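Local coordinates for NUDIX hydrolase (Alicyclobacillus acidocaldarius subsp. acidocaldarius, PDB 3QSJ), which probably hydrolyses phosphorus-containing anhydride bonds with the help of a divalent metal such as magnesium or manganese, and holds a calcium ion in this crystal, at residues L136-F142 with A216-I222; V26-R30 with F41-P45. All coordinates share one frame; numbering follows the deposited sequence. Where two conformers were deposited one is given.

Contact 1: residues L136-F142 with A216-I222; sequences LRRIGRF and AMSTLSI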
loop_
_atom_site.group_PDB
_atom_site.type_symbol
_atom_site.label_atom_id
_atom_site.label_comp_id
_atom_site.label_asym_id
_atom_site.label_seq_id
_atom_site.Cartn_x
_atom_site.Cartn_y
_atom_site.Cartn_z
ATOM N N LEU A 136 1.384 8.000 7.628
ATOM C CA LEU A 136 0.503 7.763 6.447
ATOM C C LEU A 136 -0.516 8.842 6.290
ATOM O O LEU A 136 -0.980 9.381 7.315
ATOM C CB LEU A 136 -0.280 6.427 6.584
ATOM C CG LEU A 136 0.474 5.199 6.017
ATOM C CD1 LEU A 136 1.840 4.938 6.789
ATOM C CD2 LEU A 136 -0.399 3.972 6.279
ATOM N N ARG A 137 -0.835 9.171 5.045
ATOM C CA ARG A 137 -1.850 10.131 4.737
ATOM C C ARG A 137 -2.994 9.407 4.018
ATOM O O ARG A 137 -2.766 8.737 3.004
ATOM C CB ARG A 137 -1.264 11.251 3.851
ATOM C CG ARG A 137 -2.273 12.279 3.400
ATOM C CD ARG A 137 -1.719 13.193 2.280
ATOM N NE ARG A 137 -2.708 14.218 1.932
ATOM C CZ ARG A 137 -2.839 15.384 2.560
ATOM N NH1 ARG A 137 -2.030 15.699 3.571
ATOM N NH2 ARG A 137 -3.828 16.234 2.217
ATOM N N ARG A 138 -4.233 9.566 4.492
ATOM C CA ARG A 138 -5.381 9.058 3.740
ATOM C C ARG A 138 -5.504 9.931 2.500
ATOM O O ARG A 138 -5.615 11.165 2.622
ATOM C CB ARG A 138 -6.662 9.122 4.601
ATOM C CG ARG A 138 -7.854 8.808 3.770
ATOM C CD ARG A 138 -9.159 8.673 4.545
ATOM N NE ARG A 138 -10.298 8.752 3.631
ATOM C CZ ARG A 138 -11.546 8.423 3.984
ATOM N NH1 ARG A 138 -11.800 7.941 5.209
ATOM N NH2 ARG A 138 -12.543 8.552 3.118
ATOM N N ILE A 139 -5.495 9.290 1.286
ATOM C CA ILE A 139 -5.634 10.070 0.055
ATOM C C ILE A 139 -6.878 9.737 -0.757
ATOM O O ILE A 139 -7.167 10.407 -1.744
ATOM C CB ILE A 139 -4.366 9.986 -0.801
ATOM C CG1 ILE A 139 -4.083 8.492 -1.177
ATOM C CG2 ILE A 139 -3.202 10.614 -0.022
ATOM C CD1 ILE A 139 -2.900 8.344 -2.205
ATOM N N GLY A 140 -7.591 8.686 -0.382
ATOM C CA GLY A 140 -8.811 8.428 -1.120
ATOM C C GLY A 140 -9.590 7.241 -0.638
ATOM O O GLY A 140 -9.089 6.442 0.160
ATOM N N ARG A 141 -10.805 7.094 -1.181
ATOM C CA ARG A 141 -11.601 5.903 -0.892
ATOM C C ARG A 141 -12.401 5.633 -2.148
ATOM O O ARG A 141 -12.996 6.567 -2.714
ATOM C CB ARG A 141 -12.526 6.142 0.295
ATOM C CG ARG A 141 -13.364 4.931 0.676
ATOM C CD ARG A 141 -14.337 5.316 1.802
ATOM N NE ARG A 141 -15.185 4.162 2.139
ATOM C CZ ARG A 141 -16.009 4.091 3.177
ATOM N NH1 ARG A 141 -16.197 5.156 3.966
ATOM N NH2 ARG A 141 -16.671 2.955 3.433
ATOM N N PHE A 142 -12.322 4.392 -2.634
ATOM C CA PHE A 142 -12.995 4.058 -3.897
ATOM C C PHE A 142 -13.752 2.774 -3.771
ATOM O O PHE A 142 -13.196 1.738 -3.385
ATOM C CB PHE A 142 -11.969 3.973 -5.040
ATOM C CG PHE A 142 -11.368 5.317 -5.327
ATOM C CD1 PHE A 142 -12.143 6.341 -5.867
ATOM C CD2 PHE A 142 -10.061 5.601 -4.959
ATOM C CE1 PHE A 142 -11.622 7.620 -6.030
ATOM C CE2 PHE A 142 -9.526 6.876 -5.178
ATOM C CZ PHE A 142 -10.318 7.867 -5.714
ATOM N N ALA A 216 3.329 16.202 -1.721
ATOM C CA ALA A 216 2.313 15.166 -1.776
ATOM C C ALA A 216 1.792 14.802 -0.374
ATOM O O ALA A 216 0.581 14.616 -0.184
ATOM C CB ALA A 216 2.876 13.915 -2.465
HETATM N N MSE A 217 2.702 14.679 0.621
HETATM C CA MSE A 217 2.306 14.283 1.981
HETATM C C MSE A 217 1.471 15.407 2.637
HETATM O O MSE A 217 0.772 15.114 3.608
HETATM C CB MSE A 217 3.546 13.957 2.846
HETATM C CG MSE A 217 4.179 12.629 2.477
HETATM SE SE MSE A 217 2.872 11.125 2.745
HETATM C CE MSE A 217 2.606 11.246 4.576
ATOM N N SER A 218 1.495 16.661 2.068
ATOM C CA SER A 218 0.702 17.752 2.567
ATOM C C SER A 218 -0.615 17.995 1.832
ATOM O O SER A 218 -1.430 18.743 2.341
ATOM C CB SER A 218 1.506 19.066 2.434
ATOM O OG SER A 218 2.331 19.241 3.553
ATOM N N THR A 219 -0.795 17.478 0.589
ATOM C CA THR A 219 -1.903 17.925 -0.238
ATOM C C THR A 219 -2.569 16.820 -1.019
ATOM O O THR A 219 -3.679 17.058 -1.532
ATOM C CB THR A 219 -1.385 18.909 -1.344
ATOM O OG1 THR A 219 -0.487 18.206 -2.234
ATOM C CG2 THR A 219 -0.732 20.150 -0.825
ATOM N N LEU A 220 -1.889 15.680 -1.220
ATOM C CA LEU A 220 -2.499 14.692 -2.107
ATOM C C LEU A 220 -3.879 14.254 -1.717
ATOM O O LEU A 220 -4.147 13.893 -0.566
ATOM C CB LEU A 220 -1.602 13.473 -2.373
ATOM C CG LEU A 220 -1.635 12.977 -3.824
ATOM C CD1 LEU A 220 -0.798 13.899 -4.715
ATOM C CD2 LEU A 220 -1.080 11.545 -3.879
ATOM N N SER A 221 -4.738 14.211 -2.725
ATOM C CA SER A 221 -6.100 13.745 -2.518
ATOM C C SER A 221 -6.674 13.345 -3.846
ATOM O O SER A 221 -6.648 14.139 -4.813
ATOM C CB SER A 221 -6.962 14.850 -1.918
ATOM O OG SER A 221 -8.334 14.533 -2.079
ATOM N N ILE A 222 -7.244 12.143 -3.896
ATOM C CA ILE A 222 -7.897 11.659 -5.104
ATOM C C ILE A 222 -9.421 11.832 -4.910
ATOM O O ILE A 222 -10.005 11.217 -4.005
ATOM C CB ILE A 222 -7.511 10.185 -5.437
ATOM C CG1 ILE A 222 -6.106 9.738 -4.933
ATOM C CG2 ILE A 222 -7.731 9.888 -6.911
ATOM C CD1 ILE A 222 -4.833 10.493 -5.474
HETATM O O HOH W 1 -11.657 9.413 -2.857
#

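Contact 2: residues V26-R30 with F41-P45; sequences VLVVR and FVAFP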
loop_
_atom_site.group_PDB
_atom_site.type_symbol
_atom_site.label_atom_id
_atom_site.label_comp_id
_atom_site.label_asym_id
_atom_site.label_seq_id
_atom_site.Cartn_x
_atom_site.Cartn_y
_atom_site.Cartn_z
ATOM N N VAL A 26 7.375 5.710 -7.432
ATOM C CA VAL A 26 6.386 4.990 -6.598
ATOM C C VAL A 26 6.614 3.491 -6.733
ATOM O O VAL A 26 7.075 3.062 -7.797
ATOM C CB VAL A 26 4.950 5.424 -7.041
ATOM C CG1 VAL A 26 4.663 5.118 -8.538
ATOM C CG2 VAL A 26 3.875 4.841 -6.120
ATOM N N LEU A 27 6.265 2.691 -5.699
ATOM C CA LEU A 27 6.423 1.258 -5.763
ATOM C C LEU A 27 5.163 0.680 -6.395
ATOM O O LEU A 27 4.022 0.891 -5.912
ATOM C CB LEU A 27 6.595 0.657 -4.356
ATOM C CG LEU A 27 7.977 0.748 -3.745
ATOM C CD1 LEU A 27 7.938 0.207 -2.325
ATOM C CD2 LEU A 27 8.994 -0.103 -4.573
ATOM N N VAL A 28 5.357 -0.061 -7.445
ATOM C CA VAL A 28 4.211 -0.720 -8.056
ATOM C C VAL A 28 4.534 -2.173 -8.151
ATOM O O VAL A 28 5.713 -2.562 -8.112
ATOM C CB VAL A 28 3.811 -0.125 -9.434
ATOM C CG1 VAL A 28 3.233 1.286 -9.285
ATOM C CG2 VAL A 28 4.984 -0.142 -10.420
ATOM N N VAL A 29 3.492 -2.982 -8.312
ATOM C CA VAL A 29 3.645 -4.432 -8.501
ATOM C C VAL A 29 2.795 -4.885 -9.688
ATOM O O VAL A 29 1.848 -4.192 -10.062
ATOM C CB VAL A 29 3.265 -5.207 -7.229
ATOM C CG1 VAL A 29 4.179 -4.772 -6.043
ATOM C CG2 VAL A 29 1.776 -5.024 -6.883
ATOM N N ARG A 30 3.120 -6.044 -10.287
ATOM C CA ARG A 30 2.244 -6.558 -11.341
ATOM C C ARG A 30 1.799 -7.965 -10.978
ATOM O O ARG A 30 2.628 -8.797 -10.645
ATOM C CB ARG A 30 2.959 -6.563 -12.706
ATOM C CG ARG A 30 2.030 -7.181 -13.783
ATOM C CD ARG A 30 2.616 -7.080 -15.171
ATOM N NE ARG A 30 3.881 -7.802 -15.296
ATOM C CZ ARG A 30 4.605 -7.765 -16.403
ATOM N NH1 ARG A 30 4.159 -7.116 -17.470
ATOM N NH2 ARG A 30 5.774 -8.383 -16.459
ATOM N N PHE A 41 -2.450 -7.151 -14.301
ATOM C CA PHE A 41 -2.754 -5.763 -13.877
ATOM C C PHE A 41 -1.608 -5.172 -13.027
ATOM O O PHE A 41 -1.006 -5.902 -12.203
ATOM C CB PHE A 41 -4.050 -5.687 -13.053
ATOM C CG PHE A 41 -5.318 -5.523 -13.861
ATOM C CD1 PHE A 41 -6.154 -4.433 -13.656
ATOM C CD2 PHE A 41 -5.652 -6.436 -14.862
ATOM C CE1 PHE A 41 -7.339 -4.286 -14.396
ATOM C CE2 PHE A 41 -6.835 -6.286 -15.612
ATOM C CZ PHE A 41 -7.658 -5.201 -15.386
ATOM N N VAL A 42 -1.320 -3.891 -13.224
ATOM C CA VAL A 42 -0.349 -3.202 -12.384
ATOM C C VAL A 42 -1.170 -2.540 -11.280
ATOM O O VAL A 42 -2.337 -2.179 -11.499
ATOM C CB VAL A 42 0.556 -2.197 -13.149
ATOM C CG1 VAL A 42 1.486 -2.938 -14.134
ATOM C CG2 VAL A 42 -0.267 -1.119 -13.877
ATOM N N ALA A 43 -0.585 -2.427 -10.081
ATOM C CA ALA A 43 -1.236 -1.817 -8.945
ATOM C C ALA A 43 -0.214 -1.457 -7.868
ATOM O O ALA A 43 0.995 -1.638 -8.009
ATOM C CB ALA A 43 -2.271 -2.801 -8.362
ATOM N N PHE A 44 -0.738 -0.957 -6.780
ATOM C CA PHE A 44 0.110 -0.704 -5.637
ATOM C C PHE A 44 -0.137 -1.871 -4.664
ATOM O O PHE A 44 -1.173 -2.537 -4.738
ATOM C CB PHE A 44 -0.280 0.619 -4.952
ATOM C CG PHE A 44 -0.315 1.798 -5.908
ATOM C CD1 PHE A 44 0.850 2.237 -6.547
ATOM C CD2 PHE A 44 -1.516 2.448 -6.191
ATOM C CE1 PHE A 44 0.800 3.278 -7.477
ATOM C CE2 PHE A 44 -1.565 3.487 -7.123
ATOM C CZ PHE A 44 -0.417 3.887 -7.770
ATOM N N PRO A 45 0.766 -2.104 -3.708
ATOM C CA PRO A 45 0.535 -3.174 -2.726
ATOM C C PRO A 45 -0.734 -2.925 -1.937
ATOM O O PRO A 45 -1.066 -1.767 -1.644
ATOM C CB PRO A 45 1.789 -3.084 -1.801
ATOM C CG PRO A 45 2.857 -2.486 -2.691
ATOM C CD PRO A 45 2.066 -1.423 -3.485
#

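Contact 1: residues L136-F142 with A216-I222
The guanidinium of Arg137 lies against the backbone of residues 217-220, where helix 213-219 leads into the C-terminal segment: over the centre of one face sits Thr219 N, while Leu220 O meets the edge in the plane of the group. Arg137 NE donates a hydrogen bond to a lone pair of Leu220 O, 2.9 Å away and nearly straight (165°). Arg137 NH1 hydrogen-bonds to Met217 O, also at 2.9 Å, but bent (131°) and from above the carbonyl plane. Two bonds to different carbonyls thus fix the rotation of the group. The second flat group, the phenyl ring of Phe142, takes Ile222 at its edge, with Phe142 CZ 3.5 Å from Ile222 CG2. Between these ends the strand 137-143 has a classic beta bulge, Ile139 and Gly140 both facing Phe156 of strand 151-160, and on its other side the C-terminal segment is tied on by a hydrogen bond from Ile222 N to Ile139 O, 2.8 Å and almost linear. A water bridges Arg141 N and Ile222 O. The bent side chain of selenomethionine Met217 turns back so that CE lies 3.9 Å from Arg137 CB. Ile139 CG2 rests 4.0 Å from Leu220 CB, and helix 198-209 covers Leu220 and Ile222 through Ala206.

Contact 2: residues V26-R30 with F41-P45
Phe44 meets three consecutive residues of segment 26-30, on strand 24-31, with one side of its ring, CD1 and CE1. Val26 stands at about a right angle to it, with CG2 3.7 Å from Phe44 CE1; Val28 crosses more obliquely and brings CG1 to 3.6 Å from the same carbon. In the plane of the ring, at its edge, lies Leu27 O, 3.5 Å from Phe44 CD1. The ring gets there through a first torsion of -53°, which sets CG opposite the carbonyl carbon and beside the backbone N; although CB leaves the backbone pointing away from the strand, the ring returns to it. Thr12 and Val14 of strand 7-18 also touch Phe44, which is buried.

The backbones form the antiparallel pairing of a beta hairpin between strands 24-31 and 42-48, part of the mixed sheet of the Nudix fold. Val29 and Ala43 are a hydrogen-bonded pair, with Val29 N to Ala43 O at 2.9 Å and Ala43 N to Val29 O at 3.0 Å. Arg30 and Val42 make the adjoining non-hydrogen-bonded pair, their side chains on the sheet face opposite to that of Val29 and Ala43. There Arg30 CB passes 4.2 Å from Val42 CG1 before the extended start of the chain carries its charged end off to a salt bridge with Asp175. Val29 CG1 lies 4.3 Å from Pro45 CG, and both residues touch Glu86 of helix 72-87, a calcium ligand.

How the contacts relate
Contact 1 and contact 2 both reach the same mixed sheet: their centres are about 17 Å apart, and their nearest atoms, about 7 Å apart, do not touch. Strand 7-18 lies between them, pairing with 24-31, 42-48 and 151-160, the last of which pairs in turn with 137-143. The calcium site of Gly46, Glu82 and Glu86 is much nearer contact 2, where the side chain of Pro45 comes within about 6 Å of the ion and that of Val29 within about 4 Å of the Glu86 side chain. In contact 1, by contrast, the side chain of Leu136 stays about 10 Å from that of Glu82, and the join is between the sheet and the chain's C-terminal end.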